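Local atomic coordinates of DNA mismatch repair protein MUTS (Thermus aquaticus, PDB entry 1EWQ), a protein that recognises mismatched bases in duplex DNA during mismatch repair and has a weak ATPase activity. Residues C[168-172]-C[252-258]; C[244-250]-C[294-298]. All blocks are in the same frame, centred on the assembly; numbering follows the deposited sequence.

Overall arrangement
Both contacts lie well away from the bound DNA and from the predicted ATP site. Contact 1, the more buried, sets helix 163-173, within MutS domain II, against the start of helix 254-259 through one aromatic ring and a network of charged groups. Contact 2, partly buried, joins the loop after strand 242-243 to the loop between helices 282-293 and 299-314 with mostly apolar and aromatic packing, one direct backbone bond and a water at its rim. Their centres are 14 Å apart, and they are joined by probable hydrogen bonds, Glu169 OE1 to Tyr244 OH (2.7 Å) and Arg172 NH2 to Met250 O (3.0 Å).

Contact 1 of 2, residues C[168-172]-C[252-258]; sequences DELFR and LPEATLR. With EDO (1,2-ethanediol), chain G.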
ATOM      1  N   ASP C 168     -23.211 -12.652  -5.430  1.00 28.67           N
ATOM      2  CA  ASP C 168     -23.498 -11.402  -6.128  1.00 28.38           C
ATOM      3  C   ASP C 168     -24.186 -10.388  -5.229  1.00 27.83           C
ATOM      4  O   ASP C 168     -23.879  -9.202  -5.286  1.00 27.40           O
ATOM      5  CB  ASP C 168     -24.373 -11.629  -7.362  1.00 28.18           C
ATOM      6  CG  ASP C 168     -23.595 -12.164  -8.539  1.00 28.08           C
ATOM      7  OD1 ASP C 168     -22.383 -11.889  -8.634  1.00 28.14           O
ATOM      8  OD2 ASP C 168     -24.206 -12.846  -9.381  1.00 28.18           O
ATOM      9  N   GLU C 169     -25.125 -10.850  -4.408  1.00 27.75           N
ATOM     10  CA  GLU C 169     -25.833  -9.948  -3.510  1.00 27.44           C
ATOM     11  C   GLU C 169     -24.855  -9.352  -2.525  1.00 26.99           C
ATOM     12  O   GLU C 169     -24.944  -8.180  -2.178  1.00 26.35           O
ATOM     13  CB  GLU C 169     -26.934 -10.673  -2.728  1.00 27.42           C
ATOM     14  CG  GLU C 169     -28.324 -10.497  -3.283  1.00 27.95           C
ATOM     15  CD  GLU C 169     -28.693  -9.043  -3.547  1.00 27.90           C
ATOM     16  OE1 GLU C 169     -28.846  -8.252  -2.599  1.00 27.95           O
ATOM     17  OE2 GLU C 169     -28.829  -8.697  -4.727  1.00 28.77           O
ATOM     18  N   LEU C 170     -23.920 -10.176  -2.074  1.00 27.08           N
ATOM     19  CA  LEU C 170     -22.916  -9.742  -1.113  1.00 27.28           C
ATOM     20  C   LEU C 170     -22.002  -8.698  -1.758  1.00 26.95           C
ATOM     21  O   LEU C 170     -21.759  -7.636  -1.187  1.00 26.76           O
ATOM     22  CB  LEU C 170     -22.101 -10.954  -0.627  1.00 28.03           C
ATOM     23  CG  LEU C 170     -21.120 -10.840   0.557  1.00 28.45           C
ATOM     24  CD1 LEU C 170     -20.046  -9.835   0.231  1.00 29.27           C
ATOM     25  CD2 LEU C 170     -21.854 -10.431   1.810  1.00 28.31           C
ATOM     26  N   PHE C 171     -21.519  -8.985  -2.963  1.00 26.44           N
ATOM     27  CA  PHE C 171     -20.624  -8.057  -3.643  1.00 26.07           C
ATOM     28  C   PHE C 171     -21.211  -6.667  -3.906  1.00 26.04           C
ATOM     29  O   PHE C 171     -20.546  -5.661  -3.668  1.00 25.93           O
ATOM     30  CB  PHE C 171     -20.156  -8.631  -4.969  1.00 26.00           C
ATOM     31  CG  PHE C 171     -19.140  -7.781  -5.644  1.00 26.03           C
ATOM     32  CD1 PHE C 171     -17.797  -7.898  -5.313  1.00 26.04           C
ATOM     33  CD2 PHE C 171     -19.524  -6.821  -6.572  1.00 26.04           C
ATOM     34  CE1 PHE C 171     -16.851  -7.070  -5.891  1.00 26.04           C
ATOM     35  CE2 PHE C 171     -18.577  -5.982  -7.157  1.00 26.25           C
ATOM     36  CZ  PHE C 171     -17.244  -6.106  -6.817  1.00 25.65           C
ATOM     37  N   ARG C 172     -22.440  -6.598  -4.407  1.00 25.75           N
ATOM     38  CA  ARG C 172     -23.030  -5.291  -4.677  1.00 26.25           C
ATOM     39  C   ARG C 172     -23.124  -4.426  -3.411  1.00 25.92           C
ATOM     40  O   ARG C 172     -23.253  -3.213  -3.504  1.00 26.17           O
ATOM     41  CB  ARG C 172     -24.417  -5.428  -5.348  1.00 26.82           C
ATOM     42  CG  ARG C 172     -25.246  -6.612  -4.878  1.00 27.71           C
ATOM     43  CD  ARG C 172     -26.749  -6.553  -5.231  1.00 28.63           C
ATOM     44  NE  ARG C 172     -27.089  -5.886  -6.492  1.00 29.21           N
ATOM     45  CZ  ARG C 172     -28.176  -6.172  -7.213  1.00 29.63           C
ATOM     46  NH1 ARG C 172     -29.011  -7.124  -6.798  1.00 29.89           N
ATOM     47  NH2 ARG C 172     -28.455  -5.499  -8.328  1.00 28.10           N
ATOM     48  N   LEU C 252     -27.409  -7.214 -11.239  1.00 24.40           N
ATOM     49  CA  LEU C 252     -26.079  -6.690 -11.559  1.00 24.49           C
ATOM     50  C   LEU C 252     -24.996  -7.595 -10.958  1.00 24.41           C
ATOM     51  O   LEU C 252     -24.437  -7.301  -9.902  1.00 24.41           O
ATOM     52  CB  LEU C 252     -25.908  -5.267 -11.021  1.00 24.24           C
ATOM     53  CG  LEU C 252     -26.745  -4.162 -11.672  1.00 24.69           C
ATOM     54  CD1 LEU C 252     -26.525  -2.860 -10.910  1.00 24.56           C
ATOM     55  CD2 LEU C 252     -26.365  -4.002 -13.129  1.00 24.02           C
ATOM     56  N   PRO C 253     -24.701  -8.720 -11.623  1.00 24.06           N
ATOM     57  CA  PRO C 253     -23.680  -9.653 -11.135  1.00 23.69           C
ATOM     58  C   PRO C 253     -22.366  -8.934 -10.844  1.00 23.49           C
ATOM     59  O   PRO C 253     -22.114  -7.848 -11.368  1.00 23.11           O
ATOM     60  CB  PRO C 253     -23.537 -10.644 -12.291  1.00 23.84           C
ATOM     61  CG  PRO C 253     -24.906 -10.685 -12.866  1.00 24.00           C
ATOM     62  CD  PRO C 253     -25.320  -9.219 -12.863  1.00 24.25           C
ATOM     63  N   GLU C 254     -21.533  -9.544 -10.007  1.00 23.34           N
ATOM     64  CA  GLU C 254     -20.237  -8.968  -9.683  1.00 23.49           C
ATOM     65  C   GLU C 254     -19.411  -8.739 -10.952  1.00 22.91           C
ATOM     66  O   GLU C 254     -18.771  -7.700 -11.110  1.00 22.72           O
ATOM     67  CB  GLU C 254     -19.456  -9.892  -8.741  1.00 23.88           C
ATOM     68  CG  GLU C 254     -18.082  -9.336  -8.355  1.00 25.15           C
ATOM     69  CD  GLU C 254     -17.311 -10.263  -7.423  1.00 25.94           C
ATOM     70  OE1 GLU C 254     -17.948 -10.907  -6.553  1.00 26.03           O
ATOM     71  OE2 GLU C 254     -16.066 -10.327  -7.554  1.00 26.46           O
ATOM     72  N   ALA C 255     -19.422  -9.714 -11.853  1.00 22.51           N
ATOM     73  CA  ALA C 255     -18.657  -9.600 -13.093  1.00 22.42           C
ATOM     74  C   ALA C 255     -19.033  -8.328 -13.847  1.00 22.51           C
ATOM     75  O   ALA C 255     -18.175  -7.635 -14.390  1.00 22.56           O
ATOM     76  CB  ALA C 255     -18.904 -10.823 -13.970  1.00 22.42           C
ATOM     77  N   THR C 256     -20.326  -8.032 -13.861  1.00 22.30           N
ATOM     78  CA  THR C 256     -20.854  -6.853 -14.537  1.00 21.93           C
ATOM     79  C   THR C 256     -20.449  -5.561 -13.836  1.00 22.09           C
ATOM     80  O   THR C 256     -19.969  -4.623 -14.473  1.00 21.77           O
ATOM     81  CB  THR C 256     -22.390  -6.915 -14.604  1.00 21.64           C
ATOM     82  OG1 THR C 256     -22.781  -7.989 -15.463  1.00 21.12           O
ATOM     83  CG2 THR C 256     -22.963  -5.601 -15.113  1.00 21.38           C
ATOM     84  N   LEU C 257     -20.666  -5.507 -12.525  1.00 22.38           N
ATOM     85  CA  LEU C 257     -20.305  -4.323 -11.755  1.00 23.01           C
ATOM     86  C   LEU C 257     -18.827  -4.025 -11.945  1.00 23.66           C
ATOM     87  O   LEU C 257     -18.445  -2.859 -12.033  1.00 24.08           O
ATOM     88  CB  LEU C 257     -20.621  -4.519 -10.270  1.00 22.48           C
ATOM     89  CG  LEU C 257     -22.109  -4.485  -9.906  1.00 22.21           C
ATOM     90  CD1 LEU C 257     -22.288  -4.786  -8.444  1.00 21.35           C
ATOM     91  CD2 LEU C 257     -22.684  -3.119 -10.245  1.00 21.73           C
ATOM     92  N   ARG C 258     -18.008  -5.074 -12.026  1.00 23.85           N
ATOM     93  CA  ARG C 258     -16.564  -4.924 -12.223  1.00 24.75           C
ATOM     94  C   ARG C 258     -16.218  -4.521 -13.655  1.00 24.99           C
ATOM     95  O   ARG C 258     -15.408  -3.612 -13.865  1.00 24.94           O
ATOM     96  CB  ARG C 258     -15.819  -6.229 -11.896  1.00 25.22           C
ATOM     97  CG  ARG C 258     -15.641  -6.541 -10.409  1.00 26.71           C
ATOM     98  CD  ARG C 258     -14.887  -7.861 -10.204  1.00 27.63           C
ATOM     99  NE  ARG C 258     -14.549  -8.113  -8.804  1.00 28.84           N
ATOM    100  CZ  ARG C 258     -13.675  -7.392  -8.100  1.00 29.33           C
ATOM    101  NH1 ARG C 258     -13.047  -6.368  -8.665  1.00 29.79           N
ATOM    102  NH2 ARG C 258     -13.420  -7.692  -6.833  1.00 29.65           N
TER
HETATM  103  C1  EDO G 902     -27.733  -9.574  -9.185  1.00 64.10           C
HETATM  104  O1  EDO G 902     -27.651 -10.976  -9.538  1.00 64.27           O
HETATM  105  C2  EDO G 902     -26.983  -9.313  -7.908  1.00 64.61           C
HETATM  106  O2  EDO G 902     -26.161  -8.173  -8.079  1.00 64.51           O
HETATM  107  O   HOH W   1     -20.529 -12.252 -10.904  1.00 30.53           O
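Phe171 and Glu254 both carry CG opposite the backbone N (chi1 near 180° in each), which brings the extended acid chain over the ring. This is a helix-helix packing contact between helix 163-173 of MutS domain II and the N-terminal turn of helix 254-259; the axes of the segments 168-172 and 254-258 run at 30°. The Glu254 chain crosses the face of the Phe171 ring at about a right angle, and its carboxylate lies stacked, nearly parallel to the ring plane. Leu257 CD1 closes in at the ring edge, 3.9 Å from Phe171 CD2. Arg258 turns a face of its guanidinium to Phe171 CE1, while its NE, in the guanidinium plane, makes a salt bridge to Glu254 OE2 at 3.0 Å. The other oxygen, Glu254 OE1, pairs with Arg197, so the buried carboxylate is held by two arginines, one at each oxygen, and its rotation is restrained. Pro253 is the N-cap residue, and Asp168 OD1 takes the Glu254 N-H in a nearly straight bond (2.8 Å, 172°); the amide meets OD1 from above the carboxylate plane. A water bridges the same oxygen to Ala255 N, so Asp168 satisfies one amide of the first turn directly and a second through water. A 1,2-ethanediol molecule, probably from the crystallisation liquor, lies over one face of the Arg172 guanidinium; its O2 donates to Leu252 O at 2.7 Å.

Contact 2 of 2, residues C[244-250]-C[294-298]; sequences YDPGAFM and HPLLD
Phe249 receives His294 CB over one face of its ring, with CB 3.8 Å from Phe249 CG, and the imidazole continues as the edge of an offset edge-to-face pair, its plane turned 63° from the phenyl. Tyr244 flanks the imidazole obliquely, its ring centre 6.0 Å from that of His294, and completes an aromatic cluster. At the rim of the phenyl ring, Leu296 CD2 approaches Phe249 CE2 at 4.1 Å, the two side chains lying side by side and pointing the same way. The other apolar patch belongs to Met250, a selenomethionine whose chain crosses the Pro295 ring at about a right angle: CB meets Pro295 CB at 3.7 Å and SE reaches Pro295 CG. Leu297, with CG opposite its carbonyl carbon (chi1 -58°), lays both methyls along the backbone from Ala248 to Met250, CD1 coming 3.4 Å from Ala248 O.

The contact joins the loop between strand 242-243 and helix 254-259 to the loop between helices 282-293 and 299-314. Its one direct hydrogen bond runs from Met250 N to Pro295 O, 2.8 Å long and almost straight at 177°. At the outer rim a water donates to Ala248 O and Asp298 OD2 and accepts from Leu297 N at 2.7 Å. Inside the first loop, Asp245 OD1 accepts from Gly247 N, forming an Asx turn at the start of the 3-10 segment 246-248. With a single direct bond and one bridging water, the pairing of these loops appears to rest largely on side-chain packing.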
ATOM      1  N   TYR C 244     -36.222  -8.134   1.748  1.00 26.87           N
ATOM      2  CA  TYR C 244     -36.449  -7.741   0.361  1.00 26.69           C
ATOM      3  C   TYR C 244     -36.286  -8.856  -0.668  1.00 26.92           C
ATOM      4  O   TYR C 244     -35.964  -9.998  -0.327  1.00 26.75           O
ATOM      5  CB  TYR C 244     -35.538  -6.553   0.004  1.00 26.74           C
ATOM      6  CG  TYR C 244     -34.059  -6.873  -0.046  1.00 26.19           C
ATOM      7  CD1 TYR C 244     -33.439  -7.179  -1.256  1.00 26.08           C
ATOM      8  CD2 TYR C 244     -33.278  -6.881   1.119  1.00 26.22           C
ATOM      9  CE1 TYR C 244     -32.082  -7.485  -1.315  1.00 25.84           C
ATOM     10  CE2 TYR C 244     -31.914  -7.191   1.072  1.00 25.54           C
ATOM     11  CZ  TYR C 244     -31.332  -7.488  -0.152  1.00 25.82           C
ATOM     12  OH  TYR C 244     -30.000  -7.778  -0.232  1.00 25.98           O
ATOM     13  N   ASP C 245     -36.529  -8.510  -1.927  1.00 26.75           N
ATOM     14  CA  ASP C 245     -36.415  -9.456  -3.023  1.00 27.18           C
ATOM     15  C   ASP C 245     -35.546  -8.887  -4.138  1.00 27.10           C
ATOM     16  O   ASP C 245     -35.954  -7.968  -4.842  1.00 27.03           O
ATOM     17  CB  ASP C 245     -37.800  -9.786  -3.573  1.00 27.37           C
ATOM     18  CG  ASP C 245     -37.751 -10.764  -4.731  1.00 27.90           C
ATOM     19  OD1 ASP C 245     -36.652 -11.280  -5.060  1.00 27.81           O
ATOM     20  OD2 ASP C 245     -38.825 -11.018  -5.312  1.00 28.67           O
ATOM     21  N   PRO C 246     -34.330  -9.434  -4.313  1.00 27.14           N
ATOM     22  CA  PRO C 246     -33.424  -8.953  -5.362  1.00 26.83           C
ATOM     23  C   PRO C 246     -34.012  -9.178  -6.749  1.00 26.32           C
ATOM     24  O   PRO C 246     -33.679  -8.472  -7.700  1.00 26.41           O
ATOM     25  CB  PRO C 246     -32.150  -9.758  -5.113  1.00 27.02           C
ATOM     26  CG  PRO C 246     -32.672 -11.038  -4.510  1.00 27.41           C
ATOM     27  CD  PRO C 246     -33.716 -10.531  -3.548  1.00 27.15           C
ATOM     28  N   GLY C 247     -34.915 -10.146  -6.846  1.00 26.21           N
ATOM     29  CA  GLY C 247     -35.547 -10.435  -8.121  1.00 25.86           C
ATOM     30  C   GLY C 247     -36.462  -9.309  -8.567  1.00 25.85           C
ATOM     31  O   GLY C 247     -36.887  -9.265  -9.718  1.00 26.30           O
ATOM     32  N   ALA C 248     -36.769  -8.392  -7.657  1.00 25.87           N
ATOM     33  CA  ALA C 248     -37.647  -7.276  -7.975  1.00 25.83           C
ATOM     34  C   ALA C 248     -36.886  -6.084  -8.554  1.00 25.48           C
ATOM     35  O   ALA C 248     -37.477  -5.058  -8.865  1.00 25.51           O
ATOM     36  CB  ALA C 248     -38.423  -6.851  -6.725  1.00 25.82           C
ATOM     37  N   PHE C 249     -35.572  -6.225  -8.689  1.00 25.24           N
ATOM     38  CA  PHE C 249     -34.749  -5.155  -9.234  1.00 24.83           C
ATOM     39  C   PHE C 249     -33.877  -5.679 -10.367  1.00 24.97           C
ATOM     40  O   PHE C 249     -33.856  -6.873 -10.653  1.00 24.77           O
ATOM     41  CB  PHE C 249     -33.843  -4.566  -8.145  1.00 24.58           C
ATOM     42  CG  PHE C 249     -34.581  -4.103  -6.927  1.00 24.07           C
ATOM     43  CD1 PHE C 249     -34.739  -4.949  -5.829  1.00 23.89           C
ATOM     44  CD2 PHE C 249     -35.129  -2.824  -6.878  1.00 23.72           C
ATOM     45  CE1 PHE C 249     -35.434  -4.525  -4.696  1.00 23.75           C
ATOM     46  CE2 PHE C 249     -35.822  -2.393  -5.755  1.00 24.10           C
ATOM     47  CZ  PHE C 249     -35.977  -3.245  -4.658  1.00 23.61           C
HETATM   48  N   MSE C 250     -33.158  -4.779 -11.019  1.00 25.25           N
HETATM   49  CA  MSE C 250     -32.270  -5.197 -12.091  1.00 25.54           C
HETATM   50  C   MSE C 250     -31.106  -5.980 -11.500  1.00 25.53           C
HETATM   51  O   MSE C 250     -30.491  -5.560 -10.517  1.00 25.61           O
HETATM   52  CB  MSE C 250     -31.713  -3.996 -12.845  1.00 26.17           C
HETATM   53  CG  MSE C 250     -30.745  -4.396 -13.949  1.00 26.77           C
HETATM   54 SE   MSE C 250     -29.663  -2.930 -14.573  1.00 29.04          SE
HETATM   55  CE  MSE C 250     -30.893  -2.128 -15.777  1.00 26.05           C
ATOM     56  N   HIS C 294     -29.269  -1.267  -6.896  1.00 24.29           N
ATOM     57  CA  HIS C 294     -30.473  -1.965  -7.351  1.00 23.12           C
ATOM     58  C   HIS C 294     -31.347  -1.104  -8.260  1.00 23.16           C
ATOM     59  O   HIS C 294     -32.291  -0.465  -7.793  1.00 22.33           O
ATOM     60  CB  HIS C 294     -31.311  -2.400  -6.144  1.00 22.74           C
ATOM     61  CG  HIS C 294     -30.629  -3.397  -5.263  1.00 22.49           C
ATOM     62  ND1 HIS C 294     -30.707  -4.757  -5.475  1.00 23.02           N
ATOM     63  CD2 HIS C 294     -29.830  -3.231  -4.188  1.00 22.20           C
ATOM     64  CE1 HIS C 294     -29.983  -5.385  -4.568  1.00 22.80           C
ATOM     65  NE2 HIS C 294     -29.440  -4.480  -3.775  1.00 23.01           N
ATOM     66  N   PRO C 295     -31.032  -1.061  -9.568  1.00 23.40           N
ATOM     67  CA  PRO C 295     -31.840  -0.263 -10.501  1.00 23.44           C
ATOM     68  C   PRO C 295     -33.254  -0.842 -10.510  1.00 24.10           C
ATOM     69  O   PRO C 295     -33.432  -2.048 -10.334  1.00 24.28           O
ATOM     70  CB  PRO C 295     -31.134  -0.463 -11.851  1.00 23.30           C
ATOM     71  CG  PRO C 295     -29.693  -0.769 -11.448  1.00 23.62           C
ATOM     72  CD  PRO C 295     -29.861  -1.658 -10.237  1.00 23.24           C
ATOM     73  N   LEU C 296     -34.248   0.010 -10.732  1.00 24.98           N
ATOM     74  CA  LEU C 296     -35.653  -0.407 -10.747  1.00 25.52           C
ATOM     75  C   LEU C 296     -36.103  -1.076 -12.056  1.00 26.14           C
ATOM     76  O   LEU C 296     -35.473  -0.932 -13.097  1.00 26.18           O
ATOM     77  CB  LEU C 296     -36.556   0.811 -10.482  1.00 24.84           C
ATOM     78  CG  LEU C 296     -36.201   1.745  -9.319  1.00 24.26           C
ATOM     79  CD1 LEU C 296     -37.227   2.875  -9.255  1.00 24.08           C
ATOM     80  CD2 LEU C 296     -36.170   0.978  -7.999  1.00 23.77           C
ATOM     81  N   LEU C 297     -37.208  -1.810 -11.979  1.00 27.27           N
ATOM     82  CA  LEU C 297     -37.784  -2.490 -13.138  1.00 28.13           C
ATOM     83  C   LEU C 297     -39.144  -1.862 -13.461  1.00 28.93           C
ATOM     84  O   LEU C 297     -39.768  -2.200 -14.464  1.00 28.94           O
ATOM     85  CB  LEU C 297     -38.009  -3.973 -12.830  1.00 27.99           C
ATOM     86  CG  LEU C 297     -36.827  -4.842 -12.405  1.00 28.19           C
ATOM     87  CD1 LEU C 297     -37.324  -6.259 -12.062  1.00 28.22           C
ATOM     88  CD2 LEU C 297     -35.813  -4.884 -13.531  1.00 28.03           C
ATOM     89  N   ASP C 298     -39.591  -0.946 -12.609  1.00 29.59           N
ATOM     90  CA  ASP C 298     -40.899  -0.322 -12.768  1.00 30.59           C
ATOM     91  C   ASP C 298     -40.894   1.061 -13.401  1.00 30.72           C
ATOM     92  O   ASP C 298     -40.334   2.011 -12.857  1.00 30.39           O
ATOM     93  CB  ASP C 298     -41.584  -0.276 -11.407  1.00 31.67           C
ATOM     94  CG  ASP C 298     -41.516  -1.615 -10.688  1.00 33.34           C
ATOM     95  OD1 ASP C 298     -42.100  -2.600 -11.205  1.00 33.87           O
ATOM     96  OD2 ASP C 298     -40.864  -1.683  -9.617  1.00 33.95           O
TER
HETATM   97  O   HOH W   2     -38.142  -2.303  -9.514  1.00 27.33           O